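PDB 6UBD: Glyco_hydro_cc domain-containing protein from Trichoderma gamsii, which probably binds beta-1,3-glucan oligosaccharides, as a subgroup VII member of glycoside hydrolase family 128. Local coordinates for residues 80-83 against 84-88; 120-123 against 124-128; 187-190 against 191-195. All blocks are in the same frame, centred on the assembly; numbering follows the deposited sequence.

Contact 1 (80-83 against 84-88)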
loop_
_atom_site.group_PDB
_atom_site.type_symbol
_atom_site.label_atom_id
_atom_site.label_comp_id
_atom_site.label_asym_id
_atom_site.label_seq_id
_atom_site.Cartn_x
_atom_site.Cartn_y
_atom_site.Cartn_z
ATOM N N ASN A 80 -14.655 -6.677 -11.876
ATOM C CA ASN A 80 -13.500 -7.582 -12.124
ATOM C C ASN A 80 -13.273 -8.505 -10.938
ATOM O O ASN A 80 -12.099 -8.736 -10.574
ATOM C CB ASN A 80 -12.265 -6.749 -12.466
ATOM C CG ASN A 80 -11.094 -7.620 -12.901
ATOM O OD1 ASN A 80 -11.294 -8.622 -13.629
ATOM N ND2 ASN A 80 -9.844 -7.331 -12.454
ATOM N N GLY A 81 -14.297 -9.118 -10.401
ATOM C CA GLY A 81 -14.138 -10.222 -9.451
ATOM C C GLY A 81 -15.202 -10.293 -8.349
ATOM O O GLY A 81 -15.860 -9.294 -8.041
ATOM N N GLN A 82 -15.364 -11.508 -7.802
ATOM C CA GLN A 82 -16.321 -11.719 -6.666
ATOM C C GLN A 82 -16.047 -10.739 -5.532
ATOM O O GLN A 82 -16.977 -10.094 -4.998
ATOM C CB GLN A 82 -16.338 -13.182 -6.247
ATOM C CG GLN A 82 -17.433 -13.496 -5.209
ATOM C CD GLN A 82 -17.674 -14.990 -5.001
ATOM O OE1 GLN A 82 -18.737 -15.522 -5.355
ATOM N NE2 GLN A 82 -16.713 -15.672 -4.382
ATOM N N LYS A 83 -14.806 -10.738 -5.048
ATOM C CA LYS A 83 -14.415 -9.840 -3.920
ATOM C C LYS A 83 -14.469 -8.373 -4.350
ATOM O O LYS A 83 -14.853 -7.497 -3.537
ATOM C CB LYS A 83 -13.040 -10.197 -3.363
ATOM C CG LYS A 83 -12.962 -11.577 -2.699
ATOM C CD LYS A 83 -11.566 -11.977 -2.085
ATOM C CE LYS A 83 -11.615 -13.302 -1.363
ATOM N NZ LYS A 83 -11.631 -14.402 -2.348
ATOM N N ASP A 84 -14.141 -8.068 -5.609
ATOM C CA ASP A 84 -14.244 -6.665 -6.136
ATOM C C ASP A 84 -15.683 -6.157 -5.910
ATOM O O ASP A 84 -15.891 -5.072 -5.346
ATOM C CB ASP A 84 -13.799 -6.665 -7.577
ATOM C CG ASP A 84 -13.752 -5.324 -8.308
ATOM O OD1 ASP A 84 -13.806 -4.261 -7.625
ATOM O OD2 ASP A 84 -13.569 -5.382 -9.573
ATOM N N ALA A 85 -16.656 -6.946 -6.396
ATOM C CA ALA A 85 -18.065 -6.536 -6.232
ATOM C C ALA A 85 -18.486 -6.415 -4.752
ATOM O O ALA A 85 -19.184 -5.467 -4.378
ATOM C CB ALA A 85 -18.981 -7.482 -7.012
ATOM N N GLN A 86 -18.071 -7.347 -3.919
ATOM C CA GLN A 86 -18.405 -7.303 -2.457
ATOM C C GLN A 86 -17.810 -6.011 -1.844
ATOM O O GLN A 86 -18.473 -5.317 -1.057
ATOM C CB GLN A 86 -17.849 -8.546 -1.749
ATOM C CG GLN A 86 -18.626 -9.820 -2.061
ATOM C CD GLN A 86 -17.994 -11.042 -1.440
ATOM O OE1 GLN A 86 -16.934 -10.954 -0.799
ATOM N NE2 GLN A 86 -18.574 -12.211 -1.706
ATOM N N ARG A 87 -16.564 -5.691 -2.192
ATOM C CA ARG A 87 -15.872 -4.500 -1.613
ATOM C C ARG A 87 -16.511 -3.214 -2.086
ATOM O O ARG A 87 -16.633 -2.266 -1.296
ATOM C CB ARG A 87 -14.383 -4.564 -1.943
ATOM C CG ARG A 87 -13.641 -5.716 -1.262
ATOM C CD ARG A 87 -12.252 -5.956 -1.811
ATOM N NE ARG A 87 -11.591 -7.023 -1.112
ATOM C CZ ARG A 87 -10.381 -7.493 -1.356
ATOM N NH1 ARG A 87 -9.660 -6.973 -2.325
ATOM N NH2 ARG A 87 -9.869 -8.456 -0.605
ATOM N N LEU A 88 -16.913 -3.148 -3.355
ATOM C CA LEU A 88 -17.621 -1.909 -3.775
ATOM C C LEU A 88 -18.924 -1.710 -2.949
ATOM O O LEU A 88 -19.214 -0.576 -2.515
ATOM C CB LEU A 88 -17.920 -1.951 -5.278
ATOM C CG LEU A 88 -18.791 -0.833 -5.831
ATOM C CD1 LEU A 88 -18.074 0.505 -5.765
ATOM C CD2 LEU A 88 -19.214 -1.123 -7.261
#

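Contact 2 (120-123 against 124-128)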
loop_
_atom_site.group_PDB
_atom_site.type_symbol
_atom_site.label_atom_id
_atom_site.label_comp_id
_atom_site.label_asym_id
_atom_site.label_seq_id
_atom_site.Cartn_x
_atom_site.Cartn_y
_atom_site.Cartn_z
ATOM N N VAL A 120 -9.062 4.854 -17.219
ATOM C CA VAL A 120 -9.001 6.178 -16.552
ATOM C C VAL A 120 -10.385 6.783 -16.438
ATOM O O VAL A 120 -10.772 7.304 -15.362
ATOM C CB VAL A 120 -8.014 7.133 -17.228
ATOM C CG1 VAL A 120 -8.211 8.587 -16.802
ATOM C CG2 VAL A 120 -6.603 6.671 -16.935
ATOM N N ASN A 121 -11.222 6.701 -17.504
ATOM C CA ASN A 121 -12.581 7.262 -17.485
ATOM C C ASN A 121 -13.384 6.634 -16.331
ATOM O O ASN A 121 -14.091 7.359 -15.586
ATOM C CB ASN A 121 -13.219 7.027 -18.868
ATOM C CG ASN A 121 -14.660 7.443 -18.973
ATOM O OD1 ASN A 121 -14.859 8.610 -18.853
ATOM N ND2 ASN A 121 -15.566 6.474 -19.120
ATOM N N THR A 122 -13.349 5.309 -16.219
ATOM C CA THR A 122 -14.074 4.608 -15.149
ATOM C C THR A 122 -13.520 4.993 -13.756
ATOM O O THR A 122 -14.274 5.263 -12.819
ATOM C CB THR A 122 -13.970 3.101 -15.407
ATOM O OG1 THR A 122 -14.551 2.850 -16.701
ATOM C CG2 THR A 122 -14.646 2.268 -14.340
ATOM N N GLY A 123 -12.195 5.101 -13.643
ATOM C CA GLY A 123 -11.574 5.588 -12.426
ATOM C C GLY A 123 -12.014 6.964 -11.961
ATOM O O GLY A 123 -12.236 7.187 -10.782
ATOM N N VAL A 124 -12.070 7.885 -12.913
ATOM C CA VAL A 124 -12.517 9.269 -12.581
ATOM C C VAL A 124 -13.956 9.279 -12.012
ATOM O O VAL A 124 -14.212 9.919 -10.959
ATOM C CB VAL A 124 -12.480 10.171 -13.834
ATOM C CG1 VAL A 124 -13.209 11.477 -13.617
ATOM C CG2 VAL A 124 -11.020 10.384 -14.292
ATOM N N SER A 125 -14.837 8.470 -12.617
ATOM C CA SER A 125 -16.246 8.443 -12.171
ATOM C C SER A 125 -16.350 7.881 -10.749
ATOM O O SER A 125 -17.047 8.460 -9.864
ATOM C CB SER A 125 -17.090 7.611 -13.115
ATOM O OG SER A 125 -18.468 7.601 -12.704
ATOM N N LEU A 126 -15.600 6.809 -10.459
ATOM C CA LEU A 126 -15.610 6.190 -9.097
ATOM C C LEU A 126 -14.963 7.134 -8.099
ATOM O O LEU A 126 -15.468 7.278 -6.958
ATOM C CB LEU A 126 -14.875 4.849 -9.124
ATOM C CG LEU A 126 -15.547 3.717 -9.891
ATOM C CD1 LEU A 126 -14.514 2.675 -10.321
ATOM C CD2 LEU A 126 -16.665 3.094 -9.037
ATOM N N TRP A 127 -13.864 7.759 -8.468
ATOM C CA TRP A 127 -13.142 8.668 -7.551
ATOM C C TRP A 127 -14.081 9.822 -7.180
ATOM O O TRP A 127 -14.278 10.114 -5.962
ATOM C CB TRP A 127 -11.852 9.198 -8.205
ATOM C CG TRP A 127 -11.064 10.123 -7.333
ATOM C CD1 TRP A 127 -11.205 11.472 -7.168
ATOM C CD2 TRP A 127 -9.981 9.766 -6.450
ATOM N NE1 TRP A 127 -10.314 11.984 -6.243
ATOM C CE2 TRP A 127 -9.494 10.946 -5.856
ATOM C CE3 TRP A 127 -9.273 8.568 -6.206
ATOM C CZ2 TRP A 127 -8.448 10.938 -4.907
ATOM C CZ3 TRP A 127 -8.226 8.547 -5.263
ATOM C CH2 TRP A 127 -7.808 9.735 -4.653
ATOM N N ASN A 128 -14.685 10.500 -8.168
ATOM C CA ASN A 128 -15.516 11.671 -7.861
ATOM C C ASN A 128 -16.777 11.234 -7.112
ATOM O O ASN A 128 -17.300 12.019 -6.260
ATOM C CB ASN A 128 -15.879 12.441 -9.153
ATOM C CG ASN A 128 -14.717 13.233 -9.721
ATOM O OD1 ASN A 128 -13.733 13.488 -8.993
ATOM N ND2 ASN A 128 -14.828 13.557 -11.022
#

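Contact 3 (187-190 against 191-195)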
loop_
_atom_site.group_PDB
_atom_site.type_symbol
_atom_site.label_atom_id
_atom_site.label_comp_id
_atom_site.label_asym_id
_atom_site.label_seq_id
_atom_site.Cartn_x
_atom_site.Cartn_y
_atom_site.Cartn_z
ATOM N N ASP A 187 12.058 8.310 -6.772
ATOM C CA ASP A 187 12.405 9.541 -7.515
ATOM C C ASP A 187 11.369 9.845 -8.602
ATOM O O ASP A 187 10.958 11.024 -8.766
ATOM C CB ASP A 187 13.812 9.476 -8.103
ATOM C CG ASP A 187 14.966 9.424 -7.128
ATOM O OD1 ASP A 187 14.805 9.867 -6.029
ATOM O OD2 ASP A 187 16.091 8.986 -7.532
ATOM N N TYR A 188 10.938 8.818 -9.332
ATOM C CA TYR A 188 9.908 9.025 -10.368
ATOM C C TYR A 188 8.634 9.634 -9.752
ATOM O O TYR A 188 8.100 10.635 -10.280
ATOM C CB TYR A 188 9.558 7.729 -11.104
ATOM C CG TYR A 188 8.442 7.915 -12.102
ATOM C CD1 TYR A 188 8.632 8.519 -13.353
ATOM C CD2 TYR A 188 7.122 7.624 -11.741
ATOM C CE1 TYR A 188 7.580 8.787 -14.203
ATOM C CE2 TYR A 188 6.073 7.929 -12.593
ATOM C CZ TYR A 188 6.307 8.439 -13.862
ATOM O OH TYR A 188 5.273 8.793 -14.695
ATOM N N TYR A 189 8.133 9.062 -8.649
ATOM C CA TYR A 189 6.830 9.482 -8.117
ATOM C C TYR A 189 6.964 10.817 -7.377
ATOM O O TYR A 189 5.998 11.627 -7.465
ATOM C CB TYR A 189 6.149 8.373 -7.299
ATOM C CG TYR A 189 5.475 7.312 -8.138
ATOM C CD1 TYR A 189 4.240 7.581 -8.719
ATOM C CD2 TYR A 189 6.107 6.089 -8.413
ATOM C CE1 TYR A 189 3.628 6.626 -9.519
ATOM C CE2 TYR A 189 5.528 5.138 -9.225
ATOM C CZ TYR A 189 4.261 5.421 -9.784
ATOM O OH TYR A 189 3.605 4.477 -10.531
ATOM N N TRP A 190 8.070 11.160 -6.731
ATOM C CA TRP A 190 8.280 12.524 -6.177
ATOM C C TRP A 190 8.414 13.545 -7.318
ATOM O O TRP A 190 7.757 14.590 -7.313
ATOM C CB TRP A 190 9.500 12.590 -5.205
ATOM C CG TRP A 190 9.750 14.022 -4.824
ATOM C CD1 TRP A 190 10.707 14.889 -5.317
ATOM C CD2 TRP A 190 8.874 14.862 -4.057
ATOM N NE1 TRP A 190 10.535 16.164 -4.837
ATOM C CE2 TRP A 190 9.403 16.177 -4.062
ATOM C CE3 TRP A 190 7.744 14.590 -3.304
ATOM C CZ2 TRP A 190 8.780 17.225 -3.394
ATOM C CZ3 TRP A 190 7.138 15.613 -2.601
ATOM C CH2 TRP A 190 7.645 16.915 -2.683
ATOM N N ASN A 191 9.269 13.279 -8.261
ATOM C CA ASN A 191 9.516 14.264 -9.331
ATOM C C ASN A 191 8.248 14.552 -10.154
ATOM O O ASN A 191 7.981 15.734 -10.517
ATOM C CB ASN A 191 10.651 13.840 -10.264
ATOM C CG ASN A 191 12.032 13.893 -9.672
ATOM O OD1 ASN A 191 12.904 13.175 -10.146
ATOM N ND2 ASN A 191 12.235 14.769 -8.710
ATOM N N THR A 192 7.462 13.489 -10.420
ATOM C CA THR A 192 6.273 13.599 -11.300
ATOM C C THR A 192 5.059 14.237 -10.560
ATOM O O THR A 192 4.374 15.095 -11.133
ATOM C CB THR A 192 5.928 12.233 -11.898
ATOM O OG1 THR A 192 7.064 11.715 -12.623
ATOM C CG2 THR A 192 4.755 12.384 -12.851
ATOM N N TYR A 193 4.804 13.842 -9.289
ATOM C CA TYR A 193 3.561 14.251 -8.577
ATOM C C TYR A 193 3.810 15.226 -7.437
ATOM O O TYR A 193 2.854 15.868 -6.980
ATOM C CB TYR A 193 2.705 13.032 -8.236
ATOM C CG TYR A 193 2.344 12.204 -9.448
ATOM C CD1 TYR A 193 1.304 12.601 -10.303
ATOM C CD2 TYR A 193 3.021 11.022 -9.761
ATOM C CE1 TYR A 193 1.025 11.893 -11.459
ATOM C CE2 TYR A 193 2.734 10.300 -10.915
ATOM C CZ TYR A 193 1.723 10.740 -11.765
ATOM O OH TYR A 193 1.419 10.085 -12.906
ATOM N N GLN A 194 5.031 15.271 -6.884
ATOM C CA GLN A 194 5.370 16.398 -5.968
ATOM C C GLN A 194 4.545 16.360 -4.662
ATOM O O GLN A 194 4.344 17.417 -4.050
ATOM C CB GLN A 194 5.276 17.734 -6.726
ATOM C CG GLN A 194 6.315 17.790 -7.853
ATOM C CD GLN A 194 7.655 18.368 -7.456
ATOM O OE1 GLN A 194 7.765 19.476 -6.897
ATOM N NE2 GLN A 194 8.717 17.606 -7.665
ATOM N N LYS A 195 4.102 15.157 -4.259
ATOM C CA LYS A 195 3.365 14.917 -3.022
ATOM C C LYS A 195 4.080 13.830 -2.211
ATOM O O LYS A 195 4.750 12.954 -2.758
ATOM C CB LYS A 195 1.912 14.535 -3.321
ATOM C CG LYS A 195 1.105 15.672 -3.966
ATOM C CD LYS A 195 -0.310 15.321 -4.421
ATOM C CE LYS A 195 -1.087 16.495 -4.964
ATOM N NZ LYS A 195 -2.446 16.111 -5.510
HETATM O O HOH W 1 4.106 12.248 -5.313
#

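Contact 1 (80-83 against 84-88)
D84 reaches back over the start of helix 82-92 and takes the backbone N of N80 on its OD2, at 2.9 Å. The donor comes to the anti side of the carboxylate, 28° out of its plane, and the N-H...O angle of 144° leaves the bond bent. It ties the residue before the N-cap, G81, to the side chain three residues beyond that cap. With phi and psi of G81 both strongly positive, a CB would jam against the preceding carbonyl O, so the turn calls for glycine; G81 O accepts A85 N at 3.0 Å and opens the helical bonding.

The next pairs lie one turn apart. CB of K83 sits 4.1 Å above one face of the R87 guanidinium, toward its rim. The K83 chain, extended as far as CE, turns at its last bond (chi4 76°), and NZ stays 6.4 Å from NH2 of R87, which probably softens the repulsion of like charges. Q82 and Q86 run side by side, their amide planes nearly parallel, CG of Q82 being 3.9 Å from NE2 of Q86.

Further partners hold D84, K83 and R87. D84 OD1 accepts from G78 N, D113 receives K83 N on OD2 and D84 N on OD1, and W75 makes a cation-pi contact with R87. The turn and helix follow strand 69-73 and lead on to strand 100-102, one beta-alpha-beta unit of the catalytic-core fold.

Contact 2 (120-123 against 124-128)
V120 and V124 touch one turn apart on helix 120-136, the crossover of a beta-alpha-beta unit that joins parallel strands 100-102 and 140-142. The apolar contacts come in two such i to i+4 pairs. CG1 of V120 meets CG2 of V124 at 4.2 Å, and these valines also lean on W154 and F158 of helix 154-159. T122 and L126 form the second pair, lying alongside and pointing the same way. The T122 methyl CG2, anti to the backbone N, stands 4.0 Å from CD1 of L126; the other branch, OG1, beside the backbone N (chi1 -59°), bonds to D119 OD1. L126 packs further on F104 and I118.

The polar part is helical backbone bonding. V124 N to V120 O is short at 2.8 Å, whereas S125 N to N121 O, at 3.3 Å, is the longest of the four bonds that link the two segments. L126 N to T122 O falls between them.

Buried G123 brings no side chain to the turn, yet its carbonyl meets two atoms of W127. The indole itself leads away from this turn, and its NE1 bonds to K165 O. At its root, G123 O accepts W127 N at 2.9 Å and lies 3.3 Å from W127 CB.

Contact 3 (187-190 against 191-195)
W190 and Q194 meet where helix 179-193 ends, Q194 being the first residue to leave it, with positive phi (66°). That turn lays the chain over the indole: CA of Q194 stands 3.9 Å from the centroid of the six-membered ring, 13° off its normal, a CH-pi contact over the face. NE2 of Q194 curls back over the same ring system, 3.7 Å from W190 NE1, and adds a weak bond to W190 O, which already holds Q194 N. At the ring edge, W190 CE3 lies 3.5 Å from K195 O. An alanine at W190 would take away this flat platform, and Q194 and the H236 ring stacked on the indole would probably both lose their support.

Two residues earlier, Y188 O accepts twice, from T192 N and from T192 OG1 (2.8 Å), which come from opposite faces of the carbonyl plane. Placed beside its own backbone N (chi1 -57°), OG1 also sits 3.4 Å above the Y188 ring, toward the rim. Y189 and Y193 run alongside, CD1 to CD2 3.8 Å, and a water takes K195 N and donates to Y189 O.

The hydroxyls of Y188 and Y193 both bond to E152. Y189 and Y193 lean on strand 170-176, Y193 and T192 on helix 154-159, and the chain beyond K195 enters strand 197-206.

Overall arrangement
All three are i to i+4 contacts on different helices, contact 1 including the residues before its helix and contact 3 those after it; each helix is the crossover of its own beta-alpha-beta unit. Place sets the chemistry. Contact 1 is the surface contact, with half of its touching residues exposed: its anchor is a buried carboxylate, with a glycine turn, backbone bonds and mostly charged or amide side chains around it. Contact 2, partly buried, is mainly aliphatic. Contact 3, also partly buried, relies on aromatic rings, a carbonyl that accepts two hydrogen bonds and a water. Contacts 2 and 3 both lean on helix 154-159; contacts 1 and 2 come within about 4 Å (nearest atoms) without touching.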